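Local coordinates for solute Binding Protein BlMnBP1, Blac_00780 in complex with mannopentaose (Bifidobacterium, PDB 6I5W), which probably captures beta-manno-oligosaccharides outside the cell and hands them to the ABC transporter that supports growth on beta-mannan, at residues 23-28 with 81-86; 76-81 with 310-315; 4-9 with 317-322; 70-75 with 88-93; 19-24 with 56-61. All coordinates share one frame; numbering follows the deposited sequence.

Contact 1: 23-28 with 81-86; sequences TITFMN and SWDIMM. With ZN (zinc ion), chain U.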
# COMPACT_ATOMS: atom_id res chain seq x y z
N THR A 23 -16.69 -24.81 0.58
CA THR A 23 -16.49 -23.71 1.51
C THR A 23 -15.04 -23.29 1.41
O THR A 23 -14.14 -24.11 1.59
CB THR A 23 -16.82 -24.12 2.95
OG1 THR A 23 -18.25 -24.26 3.07
CG2 THR A 23 -16.27 -23.06 3.92
N ILE A 24 -14.82 -22.01 1.13
CA ILE A 24 -13.47 -21.47 1.05
C ILE A 24 -13.28 -20.44 2.17
O ILE A 24 -14.23 -19.80 2.64
CB ILE A 24 -13.14 -20.84 -0.31
CG1 ILE A 24 -14.19 -19.82 -0.71
CG2 ILE A 24 -13.03 -21.89 -1.40
CD1 ILE A 24 -13.90 -19.17 -2.05
N THR A 25 -12.05 -20.32 2.62
CA THR A 25 -11.69 -19.43 3.70
C THR A 25 -10.81 -18.31 3.16
O THR A 25 -9.79 -18.56 2.51
CB THR A 25 -11.00 -20.22 4.80
OG1 THR A 25 -11.99 -21.03 5.46
CG2 THR A 25 -10.31 -19.32 5.77
N PHE A 26 -11.24 -17.09 3.41
CA PHE A 26 -10.62 -15.86 2.90
C PHE A 26 -10.01 -15.15 4.10
O PHE A 26 -10.74 -14.70 4.98
CB PHE A 26 -11.69 -15.01 2.23
CG PHE A 26 -11.22 -13.68 1.71
CD1 PHE A 26 -9.92 -13.47 1.37
CD2 PHE A 26 -12.12 -12.60 1.61
CE1 PHE A 26 -9.50 -12.25 0.89
CE2 PHE A 26 -11.71 -11.37 1.13
CZ PHE A 26 -10.40 -11.20 0.76
N MET A 27 -8.68 -15.14 4.17
CA MET A 27 -7.98 -14.29 5.13
C MET A 27 -7.68 -12.93 4.51
O MET A 27 -7.20 -12.84 3.37
CB MET A 27 -6.66 -14.92 5.57
CG MET A 27 -6.76 -16.18 6.41
SD MET A 27 -5.10 -16.92 6.53
CE MET A 27 -4.14 -15.68 7.41
N ASN A 28 -7.93 -11.86 5.28
CA ASN A 28 -7.50 -10.53 4.88
C ASN A 28 -7.28 -9.58 6.07
O ASN A 28 -7.57 -9.89 7.22
CB ASN A 28 -8.52 -9.94 3.90
CG ASN A 28 -9.88 -9.77 4.53
OD1 ASN A 28 -10.16 -8.75 5.16
ND2 ASN A 28 -10.73 -10.77 4.39
N SER A 81 -5.27 -24.87 5.63
CA SER A 81 -6.15 -24.17 6.55
C SER A 81 -6.70 -22.86 6.00
O SER A 81 -7.49 -22.21 6.69
CB SER A 81 -5.40 -23.82 7.84
OG SER A 81 -4.21 -23.10 7.53
N TRP A 82 -6.26 -22.43 4.83
CA TRP A 82 -6.78 -21.23 4.20
C TRP A 82 -6.77 -21.44 2.70
O TRP A 82 -5.94 -22.17 2.16
CB TRP A 82 -5.94 -20.00 4.56
CG TRP A 82 -4.60 -20.23 4.10
CD1 TRP A 82 -3.64 -20.94 4.72
CD2 TRP A 82 -4.04 -19.81 2.85
NE1 TRP A 82 -2.49 -20.97 3.96
CE2 TRP A 82 -2.72 -20.29 2.80
CE3 TRP A 82 -4.52 -19.06 1.77
CZ2 TRP A 82 -1.86 -20.05 1.72
CZ3 TRP A 82 -3.67 -18.80 0.70
CH2 TRP A 82 -2.36 -19.32 0.67
N ASP A 83 -7.71 -20.77 2.03
CA ASP A 83 -7.85 -20.87 0.59
C ASP A 83 -7.37 -19.63 -0.13
O ASP A 83 -6.58 -19.72 -1.08
CB ASP A 83 -9.34 -21.14 0.25
CG ASP A 83 -9.96 -22.16 1.20
OD1 ASP A 83 -10.23 -21.83 2.38
OD2 ASP A 83 -10.17 -23.31 0.79
N ILE A 84 -7.82 -18.47 0.30
CA ILE A 84 -7.31 -17.21 -0.22
C ILE A 84 -6.76 -16.42 0.94
O ILE A 84 -7.38 -16.33 2.00
CB ILE A 84 -8.40 -16.37 -0.91
CG1 ILE A 84 -9.09 -17.12 -2.05
CG2 ILE A 84 -7.76 -15.07 -1.46
CD1 ILE A 84 -10.36 -16.43 -2.46
N MET A 85 -5.61 -15.80 0.71
CA MET A 85 -5.12 -14.74 1.58
C MET A 85 -4.64 -13.55 0.74
O MET A 85 -4.28 -13.68 -0.44
CB MET A 85 -4.01 -15.25 2.50
CG MET A 85 -2.65 -15.41 1.88
SD MET A 85 -1.35 -15.45 3.18
CE MET A 85 -1.81 -16.86 4.15
N MET A 86 -4.67 -12.38 1.36
CA MET A 86 -3.91 -11.24 0.86
C MET A 86 -2.42 -11.54 1.02
O MET A 86 -1.98 -12.00 2.07
CB MET A 86 -4.31 -10.00 1.63
CG MET A 86 -5.82 -9.70 1.59
SD MET A 86 -6.51 -10.03 -0.04
CE MET A 86 -6.32 -8.48 -0.87
ZN ZN U . -10.50 -23.88 2.83
O HOH W 1 -9.73 -24.76 5.00
O HOH W 2 -8.62 -25.58 2.43
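Asp83 meets Thr25 of strand 23-28 through both its carboxylate and its backbone. OD1 and OD2 of Asp83 each lie 2.1 Å from a zinc ion, with two waters farther off; Lys317 of helix 315-330 is modelled at the same ion, though too close to be reliable. The same carboxylate turns OD1 onto Thr25 N, although the modelled separation is too short to be taken literally. Thr25 O receives two donors: Asp83 N at 3.1 Å, in the carbonyl plane and on a lone pair, and Ile84 N at 3.0 Å, tilted a little from that plane. Parallel pairing continues from Met27 N to Ile84 O (2.8 Å). Phe26 has CG anti to the backbone N (chi1 177°), which brings CD1 to 3.9 Å from Ile84 CG2. Met86 SD approaches the ring edge, 3.8 Å from Phe26 CE1, as a Met-aromatic contact. Asn28 ND2 lies above the rim of one ring face, while its OD1 bonds Arg30 N; Trp43 packs edge-to-face against Phe26. A valine at Phe26 would probably leave Met86 SD and Trp43 without their aromatic mate and open a gap beside Ile84. On the other face of the sheet, Met27 SD reaches Trp82 CB at 3.8 Å, while Met85 CE sits over the centre of the indole. With zinc held by both carboxylate oxygens, Asp83 is probably kept as an anion.

Contact 2: 76-81 with 310-315; sequences QANNDS and NKNISK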
# COMPACT_ATOMS: atom_id res chain seq x y z
N GLN A 76 3.65 -19.94 6.38
CA GLN A 76 4.78 -20.81 6.60
C GLN A 76 4.40 -22.14 7.23
O GLN A 76 5.20 -23.07 7.16
CB GLN A 76 5.81 -20.09 7.45
CG GLN A 76 6.31 -18.84 6.76
CD GLN A 76 7.33 -18.07 7.57
OE1 GLN A 76 7.30 -18.08 8.80
NE2 GLN A 76 8.25 -17.41 6.88
N ALA A 77 3.22 -22.23 7.84
CA ALA A 77 2.68 -23.52 8.27
C ALA A 77 2.45 -24.44 7.07
O ALA A 77 2.37 -25.67 7.23
CB ALA A 77 1.36 -23.34 9.01
N ASN A 78 2.30 -23.86 5.88
CA ASN A 78 2.28 -24.62 4.64
C ASN A 78 1.28 -25.77 4.71
O ASN A 78 1.61 -26.92 4.51
CB ASN A 78 3.69 -25.14 4.32
CG ASN A 78 3.78 -25.79 2.96
OD1 ASN A 78 3.11 -25.37 2.01
ND2 ASN A 78 4.61 -26.82 2.85
N ASN A 79 0.03 -25.43 5.01
CA ASN A 79 -1.05 -26.40 5.07
C ASN A 79 -2.21 -25.90 4.22
O ASN A 79 -2.04 -25.05 3.34
CB ASN A 79 -1.41 -26.63 6.54
CG ASN A 79 -1.75 -25.35 7.24
OD1 ASN A 79 -2.46 -24.48 6.71
ND2 ASN A 79 -1.26 -25.21 8.47
N ASP A 80 -3.42 -26.47 4.45
CA ASP A 80 -4.59 -26.13 3.65
C ASP A 80 -5.67 -25.45 4.49
O ASP A 80 -6.85 -25.46 4.11
CB ASP A 80 -5.17 -27.37 2.96
CG ASP A 80 -5.68 -28.45 3.96
OD1 ASP A 80 -5.42 -28.36 5.19
OD2 ASP A 80 -6.35 -29.39 3.48
N SER A 81 -5.27 -24.87 5.63
CA SER A 81 -6.15 -24.17 6.55
C SER A 81 -6.70 -22.86 6.00
O SER A 81 -7.49 -22.21 6.69
CB SER A 81 -5.40 -23.82 7.84
OG SER A 81 -4.21 -23.10 7.53
N ASN A 310 -4.11 -20.50 -2.17
CA ASN A 310 -3.31 -21.55 -1.56
C ASN A 310 -3.10 -22.71 -2.53
O ASN A 310 -4.05 -23.36 -2.96
CB ASN A 310 -3.99 -22.04 -0.28
CG ASN A 310 -3.07 -22.90 0.60
OD1 ASN A 310 -1.96 -23.29 0.21
ND2 ASN A 310 -3.54 -23.17 1.82
N LYS A 311 -1.84 -22.94 -2.87
CA LYS A 311 -1.40 -24.03 -3.73
C LYS A 311 -1.79 -25.40 -3.20
O LYS A 311 -1.82 -26.37 -3.97
CB LYS A 311 0.13 -23.87 -3.86
CG LYS A 311 0.90 -25.00 -4.37
CD LYS A 311 2.37 -24.82 -3.93
CE LYS A 311 2.49 -25.09 -2.44
NZ LYS A 311 3.74 -25.81 -2.06
N ASN A 312 -2.08 -25.50 -1.91
CA ASN A 312 -2.21 -26.79 -1.25
C ASN A 312 -3.63 -27.30 -1.20
O ASN A 312 -3.84 -28.46 -0.86
CB ASN A 312 -1.65 -26.71 0.18
CG ASN A 312 -0.12 -26.53 0.22
OD1 ASN A 312 0.58 -26.83 -0.75
ND2 ASN A 312 0.39 -26.03 1.33
N ILE A 313 -4.62 -26.48 -1.55
CA ILE A 313 -6.00 -26.92 -1.49
C ILE A 313 -6.38 -27.74 -2.72
O ILE A 313 -5.65 -27.79 -3.72
CB ILE A 313 -6.97 -25.73 -1.32
CG1 ILE A 313 -7.00 -24.84 -2.56
CG2 ILE A 313 -6.60 -24.95 -0.06
CD1 ILE A 313 -7.56 -23.39 -2.28
N SER A 314 -7.54 -28.39 -2.66
CA SER A 314 -7.96 -29.27 -3.73
C SER A 314 -8.26 -28.48 -4.99
O SER A 314 -8.32 -27.24 -4.97
CB SER A 314 -9.22 -30.01 -3.31
OG SER A 314 -10.20 -29.03 -3.03
N LYS A 315 -8.52 -29.19 -6.08
CA LYS A 315 -8.85 -28.58 -7.40
C LYS A 315 -10.15 -27.80 -7.27
O LYS A 315 -10.19 -26.68 -7.69
CB LYS A 315 -8.94 -29.64 -8.49
CG LYS A 315 -9.52 -29.19 -9.82
CD LYS A 315 -9.66 -30.31 -10.84
CE LYS A 315 -10.41 -29.93 -12.09
NZ LYS A 315 -11.79 -29.49 -11.80
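Asn310 ND2 donates to Asn79 O over 2.8 Å, lying in the carbonyl plane on a lone pair, and also bonds Trp82 O. The side chain is placed for this by a CG anti to the backbone N (chi1 -166°). Its OD1 accepts from Asn312 N at 3.1 Å, closing an Asx turn. An alanine in place of Asn310 would probably leave Asn79 O without its stronger donor, Trp82 O without a bond and Asn312 N without its acceptor. Lys311 follows, its NZ making a weak bond to Asn97 O. Asn312 crosses Asn78 at about a right angle, the amide planes 54° apart: Asn312 ND2 reaches Asn78 OD1 at 2.9 Å from above the carbonyl plane, and adds a weak bond of 3.3 Å to Asn79 O. Ile313 contributes CG2, 4.1 Å from Asp80 CB. The arrangement joins two turns: a type I beta turn from Asn310 to Ile313, leading to Ser314 as N-cap of helix 315-330, and the Asx turn of Asn79 following helix 67-77.

Contact 3: 4-9 with 317-322; sequences TGITYP and KQEASM. With ZN (zinc ion), chain Y; ZN (zinc ion), chain U.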
# COMPACT_ATOMS: atom_id res chain seq x y z
N THR A 4 -6.17 -26.78 -11.29
CA THR A 4 -7.47 -26.66 -11.91
C THR A 4 -7.42 -26.74 -13.43
O THR A 4 -8.49 -26.77 -14.06
CB THR A 4 -8.15 -25.32 -11.57
OG1 THR A 4 -7.54 -24.26 -12.32
CG2 THR A 4 -8.07 -25.03 -10.10
N GLY A 5 -6.24 -26.66 -14.04
CA GLY A 5 -6.13 -26.66 -15.48
C GLY A 5 -6.86 -25.54 -16.19
O GLY A 5 -6.94 -25.54 -17.42
N ILE A 6 -7.41 -24.60 -15.45
CA ILE A 6 -8.03 -23.41 -16.02
C ILE A 6 -7.33 -22.20 -15.44
O ILE A 6 -6.96 -22.19 -14.25
CB ILE A 6 -9.55 -23.33 -15.73
CG1 ILE A 6 -9.80 -23.59 -14.25
CG2 ILE A 6 -10.30 -24.34 -16.63
CD1 ILE A 6 -11.09 -22.99 -13.75
N THR A 7 -7.13 -21.19 -16.27
CA THR A 7 -6.51 -19.95 -15.83
C THR A 7 -7.58 -18.88 -15.66
O THR A 7 -8.69 -18.99 -16.16
CB THR A 7 -5.44 -19.53 -16.83
OG1 THR A 7 -6.00 -19.51 -18.15
CG2 THR A 7 -4.22 -20.50 -16.77
N TYR A 8 -7.23 -17.85 -14.91
CA TYR A 8 -8.14 -16.73 -14.69
C TYR A 8 -8.75 -16.18 -15.98
O TYR A 8 -9.99 -16.06 -16.04
CB TYR A 8 -7.36 -15.64 -13.94
CG TYR A 8 -8.10 -14.35 -13.65
CD1 TYR A 8 -8.15 -13.33 -14.59
CD2 TYR A 8 -8.67 -14.12 -12.42
CE1 TYR A 8 -8.79 -12.12 -14.32
CE2 TYR A 8 -9.29 -12.91 -12.13
CZ TYR A 8 -9.35 -11.92 -13.08
OH TYR A 8 -10.00 -10.75 -12.80
N PRO A 9 -7.98 -15.83 -17.01
CA PRO A 9 -8.62 -15.26 -18.22
C PRO A 9 -9.71 -16.14 -18.80
O PRO A 9 -10.62 -15.61 -19.45
CB PRO A 9 -7.45 -15.11 -19.20
CG PRO A 9 -6.20 -15.14 -18.36
CD PRO A 9 -6.52 -15.98 -17.15
N LYS A 317 -11.44 -26.40 -4.65
CA LYS A 317 -11.22 -25.22 -3.78
C LYS A 317 -10.43 -24.17 -4.57
O LYS A 317 -10.81 -23.03 -4.51
CB LYS A 317 -10.65 -25.65 -2.42
CG LYS A 317 -11.71 -26.01 -1.39
CD LYS A 317 -11.22 -26.40 0.00
CE LYS A 317 -10.24 -25.43 0.62
NZ LYS A 317 -10.56 -25.07 2.02
N GLN A 318 -9.40 -24.53 -5.34
CA GLN A 318 -8.71 -23.55 -6.17
C GLN A 318 -9.66 -22.93 -7.18
O GLN A 318 -9.62 -21.71 -7.42
CB GLN A 318 -7.52 -24.20 -6.87
CG GLN A 318 -6.48 -24.82 -5.94
CD GLN A 318 -5.23 -25.25 -6.71
OE1 GLN A 318 -5.19 -25.17 -7.94
NE2 GLN A 318 -4.19 -25.69 -5.98
N GLU A 319 -10.53 -23.74 -7.78
CA GLU A 319 -11.50 -23.22 -8.73
C GLU A 319 -12.39 -22.19 -8.07
O GLU A 319 -12.59 -21.09 -8.58
CB GLU A 319 -12.36 -24.36 -9.30
CG GLU A 319 -12.01 -24.86 -10.69
CD GLU A 319 -13.12 -25.76 -11.30
OE1 GLU A 319 -12.96 -27.00 -11.38
OE2 GLU A 319 -14.19 -25.25 -11.68
N ALA A 320 -12.98 -22.56 -6.92
CA ALA A 320 -13.87 -21.66 -6.21
C ALA A 320 -13.13 -20.40 -5.79
O ALA A 320 -13.66 -19.30 -5.92
CB ALA A 320 -14.47 -22.39 -5.00
N SER A 321 -11.90 -20.54 -5.30
CA SER A 321 -11.11 -19.37 -4.95
C SER A 321 -10.91 -18.47 -6.17
O SER A 321 -11.16 -17.27 -6.11
CB SER A 321 -9.78 -19.82 -4.34
OG SER A 321 -10.00 -20.46 -3.08
N MET A 322 -10.53 -19.05 -7.31
CA MET A 322 -10.22 -18.20 -8.45
C MET A 322 -11.47 -17.51 -8.98
O MET A 322 -11.41 -16.36 -9.44
CB MET A 322 -9.52 -19.03 -9.50
CG MET A 322 -8.77 -18.16 -10.48
SD MET A 322 -7.85 -19.09 -11.71
CE MET A 322 -6.55 -19.82 -10.69
ZN ZN Y . -15.03 -27.15 -11.72
ZN ZN U . -10.50 -23.88 2.83
O HOH W 1 -9.73 -24.76 5.00
O HOH W 2 -8.62 -25.58 2.43
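Thr4 and Tyr8 of the N-terminal segment lie against Gln318 and Met322, on one side of helix 315-330, with an ST turn shaping the segment: Thr4 OG1 accepts from Ile6 N at 3.2 Å and also bonds Asn2 OD1. No hydrogen bond crosses between 4-9 and 317-322, so the fit is one of side-chain contact. It is tight at two places. Thr4 CG2 presses on Gln318 CB at 3.4 Å, with Gln318 OE1 close to the same methyl while itself bonded to Lys3 N. One helical turn on, Met322 has CG anti to the backbone N (chi1 -161°) and an extended chain to SD, which lies 3.5 Å from Tyr8 N; Met322 CG comes up at the edge of the Tyr8 ring. That ring also packs on Lys326, Thr329 and Glu330 of the same helix and on Met108. The looser side lies at Ile6, partly exposed, whose CD1 touches Glu319 CG at 3.7 Å. Glu319 is poorly ordered even though its OE1 and OE2 each lie 2.1 Å from a zinc ion; Lys315 NZ bonds to OE1 as well. Lys317 takes no part, its side chain leading instead to the zinc shared with Asp83, where the modelled bond is doubtfully short. Inside the helix, Lys317 O accepts two donors from one residue, Ser321 N at 2.8 Å and Ser321 OG at 3.1 Å, the hydroxyl lying 41° out of the carbonyl plane.

Contact 4: 70-75 with 88-93; sequences SALTRL and PAVDKS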
# COMPACT_ATOMS: atom_id res chain seq x y z
N SER A 70 0.53 -12.05 10.95
CA SER A 70 -0.30 -13.24 11.09
C SER A 70 -0.40 -14.03 9.78
O SER A 70 -0.36 -15.27 9.78
CB SER A 70 -1.69 -12.84 11.58
OG SER A 70 -2.47 -13.97 11.94
N ALA A 71 -0.49 -13.33 8.64
CA ALA A 71 -0.57 -14.06 7.38
C ALA A 71 0.73 -14.74 7.03
O ALA A 71 0.73 -15.81 6.42
CB ALA A 71 -0.96 -13.13 6.23
N LEU A 72 1.85 -14.12 7.39
CA LEU A 72 3.14 -14.74 7.16
C LEU A 72 3.30 -16.00 7.99
O LEU A 72 3.87 -16.99 7.53
CB LEU A 72 4.25 -13.74 7.47
CG LEU A 72 5.04 -13.20 6.29
CD1 LEU A 72 6.07 -12.21 6.79
CD2 LEU A 72 5.73 -14.29 5.55
N THR A 73 2.82 -15.98 9.23
CA THR A 73 2.87 -17.18 10.05
C THR A 73 2.05 -18.30 9.42
O THR A 73 2.55 -19.40 9.21
CB THR A 73 2.36 -16.89 11.45
OG1 THR A 73 3.21 -15.93 12.06
CG2 THR A 73 2.37 -18.17 12.28
N ARG A 74 0.79 -18.04 9.09
CA ARG A 74 -0.04 -19.07 8.50
C ARG A 74 0.62 -19.60 7.24
O ARG A 74 0.66 -20.81 7.01
CB ARG A 74 -1.44 -18.54 8.17
CG ARG A 74 -2.25 -18.13 9.40
CD ARG A 74 -2.88 -19.35 10.10
NE ARG A 74 -3.89 -19.96 9.24
CZ ARG A 74 -5.18 -19.65 9.27
NH1 ARG A 74 -5.62 -18.73 10.13
NH2 ARG A 74 -6.01 -20.26 8.44
N LEU A 75 1.16 -18.71 6.43
CA LEU A 75 1.71 -19.14 5.15
C LEU A 75 2.83 -20.14 5.35
O LEU A 75 2.94 -21.12 4.61
CB LEU A 75 2.20 -17.90 4.40
CG LEU A 75 2.48 -18.01 2.92
CD1 LEU A 75 1.27 -18.54 2.20
CD2 LEU A 75 2.89 -16.63 2.41
N PRO A 88 1.29 -11.57 1.85
CA PRO A 88 2.16 -10.79 2.73
C PRO A 88 3.55 -10.62 2.13
O PRO A 88 3.77 -10.94 0.97
CB PRO A 88 2.17 -11.59 4.03
CG PRO A 88 1.70 -12.97 3.67
CD PRO A 88 1.26 -12.99 2.23
N ALA A 89 4.50 -10.13 2.91
CA ALA A 89 5.77 -9.70 2.34
C ALA A 89 6.68 -10.90 2.16
O ALA A 89 7.57 -11.17 2.97
CB ALA A 89 6.42 -8.63 3.21
N VAL A 90 6.49 -11.64 1.08
CA VAL A 90 7.36 -12.75 0.74
C VAL A 90 8.08 -12.44 -0.56
O VAL A 90 7.50 -11.79 -1.45
CB VAL A 90 6.61 -14.09 0.67
CG1 VAL A 90 6.08 -14.43 2.05
CG2 VAL A 90 5.47 -14.03 -0.32
N ASP A 91 9.35 -12.85 -0.65
CA ASP A 91 10.13 -12.59 -1.84
C ASP A 91 9.38 -13.13 -3.04
O ASP A 91 8.69 -14.14 -2.95
CB ASP A 91 11.51 -13.24 -1.75
CG ASP A 91 12.32 -12.74 -0.55
OD1 ASP A 91 12.18 -11.55 -0.19
OD2 ASP A 91 13.09 -13.54 0.04
N LYS A 92 9.51 -12.43 -4.18
CA LYS A 92 8.80 -12.84 -5.39
C LYS A 92 9.17 -14.26 -5.81
O LYS A 92 8.40 -14.91 -6.53
CB LYS A 92 9.10 -11.85 -6.53
CG LYS A 92 9.22 -10.33 -6.15
CD LYS A 92 7.88 -9.69 -5.69
CE LYS A 92 8.09 -8.44 -4.80
NZ LYS A 92 6.93 -8.19 -3.88
N SER A 93 10.30 -14.78 -5.36
CA SER A 93 10.81 -16.07 -5.81
C SER A 93 10.17 -17.25 -5.11
O SER A 93 10.21 -18.38 -5.62
CB SER A 93 12.34 -16.08 -5.62
OG SER A 93 12.68 -15.75 -4.28
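Pro88 sets its ring against helix 67-77, and each ring carbon beyond CA finds its own partner there. Pro88 CB lies 4.0 Å from Leu72 CG and slightly farther from the methyl of Ala71. The next atom, CG, comes nearer the helix: it sits 3.7 Å from Ala71 CB and close to the backbone N of Leu72. CD closes the ring 4.0 Å from Leu75 CD2, so that Pro88 is met in turn by residues from neighbouring positions on one helical side. Helix 67-77 is the crossover between strands 57-63 and 84-86, both of which run parallel to strand 22-28, and the segment that touches it here leaves the second of these strands. This is the beta-alpha-beta topology of a periplasmic binding protein lobe. Past the proline, Ala89 is the centre of an inverse gamma turn, its bend closed by a weak bond of 2.8 Å from Val90 N to Pro88 O. The turn returns Val90 to the helix: CG1, beside the backbone N and anti to the carbonyl carbon (chi1 -65°), lies 3.5 Å from Leu72 CD2 and 3.9 Å from Leu75 CD2. The Leu72 and Val90 side chains pass one another, running opposite ways. Leu75 also rests on Met85, Trp82 and Tyr98. Two residues after Val90, Lys92 touches the bound mannose units.

Contact 5: 19-24 with 56-61; sequences DIKTTI and NITVKV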
# COMPACT_ATOMS: atom_id res chain seq x y z
N ASP A 19 -21.15 -25.58 -11.10
CA ASP A 19 -21.44 -26.86 -10.47
C ASP A 19 -20.93 -26.95 -9.03
O ASP A 19 -21.36 -27.84 -8.29
CB ASP A 19 -20.84 -28.04 -11.27
CG ASP A 19 -19.49 -27.71 -11.89
OD1 ASP A 19 -18.93 -26.64 -11.56
OD2 ASP A 19 -19.00 -28.50 -12.72
N ILE A 20 -20.04 -26.06 -8.61
CA ILE A 20 -19.27 -26.27 -7.38
C ILE A 20 -20.14 -26.00 -6.16
O ILE A 20 -20.94 -25.06 -6.11
CB ILE A 20 -18.02 -25.37 -7.36
CG1 ILE A 20 -17.16 -25.61 -8.61
CG2 ILE A 20 -17.17 -25.64 -6.12
CD1 ILE A 20 -15.97 -24.66 -8.77
N LYS A 21 -19.96 -26.85 -5.15
CA LYS A 21 -20.41 -26.57 -3.79
C LYS A 21 -19.21 -26.86 -2.92
O LYS A 21 -18.78 -28.01 -2.83
CB LYS A 21 -21.62 -27.41 -3.38
CG LYS A 21 -21.63 -27.88 -1.92
CD LYS A 21 -21.98 -26.77 -0.92
CE LYS A 21 -21.70 -27.20 0.54
NZ LYS A 21 -21.12 -26.11 1.37
N THR A 22 -18.65 -25.82 -2.31
CA THR A 22 -17.59 -25.98 -1.33
C THR A 22 -17.58 -24.76 -0.40
O THR A 22 -18.35 -23.81 -0.56
CB THR A 22 -16.21 -26.15 -1.98
OG1 THR A 22 -15.24 -26.36 -0.95
CG2 THR A 22 -15.83 -24.93 -2.78
N THR A 23 -16.69 -24.81 0.58
CA THR A 23 -16.49 -23.71 1.51
C THR A 23 -15.04 -23.29 1.41
O THR A 23 -14.14 -24.11 1.59
CB THR A 23 -16.82 -24.12 2.95
OG1 THR A 23 -18.25 -24.26 3.07
CG2 THR A 23 -16.27 -23.06 3.92
N ILE A 24 -14.82 -22.01 1.13
CA ILE A 24 -13.47 -21.47 1.05
C ILE A 24 -13.28 -20.44 2.17
O ILE A 24 -14.23 -19.80 2.64
CB ILE A 24 -13.14 -20.84 -0.31
CG1 ILE A 24 -14.19 -19.82 -0.71
CG2 ILE A 24 -13.03 -21.89 -1.40
CD1 ILE A 24 -13.90 -19.17 -2.05
N ASN A 56 -23.69 -21.68 -4.10
CA ASN A 56 -23.16 -22.88 -3.48
C ASN A 56 -21.71 -22.74 -3.04
O ASN A 56 -21.15 -23.70 -2.51
CB ASN A 56 -23.29 -24.06 -4.45
CG ASN A 56 -24.71 -24.57 -4.53
OD1 ASN A 56 -25.48 -24.49 -3.57
ND2 ASN A 56 -25.07 -25.09 -5.69
N ILE A 57 -21.09 -21.58 -3.21
CA ILE A 57 -19.73 -21.39 -2.74
C ILE A 57 -19.81 -20.51 -1.49
O ILE A 57 -20.14 -19.31 -1.58
CB ILE A 57 -18.82 -20.81 -3.82
CG1 ILE A 57 -18.69 -21.82 -4.96
CG2 ILE A 57 -17.45 -20.51 -3.23
CD1 ILE A 57 -17.98 -21.29 -6.20
N THR A 58 -19.56 -21.12 -0.34
CA THR A 58 -19.55 -20.41 0.93
C THR A 58 -18.19 -19.76 1.14
O THR A 58 -17.14 -20.37 0.91
CB THR A 58 -19.85 -21.34 2.10
OG1 THR A 58 -21.16 -21.88 1.98
CG2 THR A 58 -19.73 -20.57 3.41
N VAL A 59 -18.20 -18.53 1.60
CA VAL A 59 -16.96 -17.81 1.85
C VAL A 59 -16.97 -17.44 3.32
O VAL A 59 -17.86 -16.72 3.78
CB VAL A 59 -16.83 -16.62 0.92
CG1 VAL A 59 -15.41 -16.19 0.91
CG2 VAL A 59 -17.25 -17.00 -0.52
N LYS A 60 -16.06 -18.04 4.07
CA LYS A 60 -15.79 -17.68 5.45
C LYS A 60 -14.65 -16.67 5.42
O LYS A 60 -13.66 -16.89 4.72
CB LYS A 60 -15.38 -18.91 6.27
CG LYS A 60 -16.29 -20.14 6.15
CD LYS A 60 -17.46 -20.05 7.14
CE LYS A 60 -17.92 -21.41 7.64
NZ LYS A 60 -18.86 -21.22 8.80
N VAL A 61 -14.79 -15.56 6.13
CA VAL A 61 -13.78 -14.51 6.11
C VAL A 61 -13.12 -14.46 7.48
O VAL A 61 -13.81 -14.22 8.49
CB VAL A 61 -14.37 -13.14 5.73
CG1 VAL A 61 -14.75 -13.12 4.24
CG2 VAL A 61 -15.59 -12.83 6.59
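Thr22, Thr23 and Ile24 pair in parallel with Ile57, Thr58 and Val59, joining the two strands of the beta-alpha-beta unit formed by strand 22-28, helix 43-50 and strand 57-63. Main-chain hydrogen bonds come first. At the entry, Thr22 N reaches Asn56 O at 3.3 Å with a bent N-H angle of 136°. The next three are straighter, with donors lying nearly along the C=O axis: Thr58 N to Thr22 O (3.0 Å), Ile24 N to Thr58 O (2.8 Å) and Lys60 N to Ile24 O (2.9 Å). CA-H...O contacts run beside them, the shortest from Lys21 CA to Asn56 O at 3.2 Å. Apolar packing holds the face of Ile24, Ile57 and Val59. Ile24 CG1 takes the crowded position between its backbone N and carbonyl carbon (chi1 53°), which directs CD1 to 4.0 Å from Ile57 CG2, while CG1 itself lies alongside Val59. Ile57 and Val59 pack further on Phe50 of helix 43-50, and on the same face Thr22 meets Lys317 and Ala320 of helix 315-330. The other face carries the Thr23-Thr58 pair. The two threonine side chains run alongside each other in the same direction; Thr23 OG1 meets carbon rather than the neighbouring hydroxyl, 3.5 Å from Thr58 CB. The methyl of Thr23 turns instead to the aliphatic part of the next lysine, CG2 standing 3.7 Å from Lys60 CG.

In the fold
Contacts 1 and 5 add neighbours on the two sides of strand 22-28, strand 84-86 in contact 1 and strand 57-63 in contact 5, sharing Thr23 and Ile24; contact 1 is buried and rich in sulfur and aromatic groups, whereas contact 5, toward an end of the sheet, is only partly buried. Contact 4 is also buried but purely apolar, and lies toward the sugar-binding side. Contact 2, partly buried, relies on asparagine amides; it uses helix 67-77 as contact 4 does, and reaches contact 1 through Asn310. Contact 3, buried, brings the N-terminal segment to helix 315-330 without hydrogen bonds. Packing of Ser321 on Asp83 and Ile84 links it to contact 1, while Thr22 links it to contact 5.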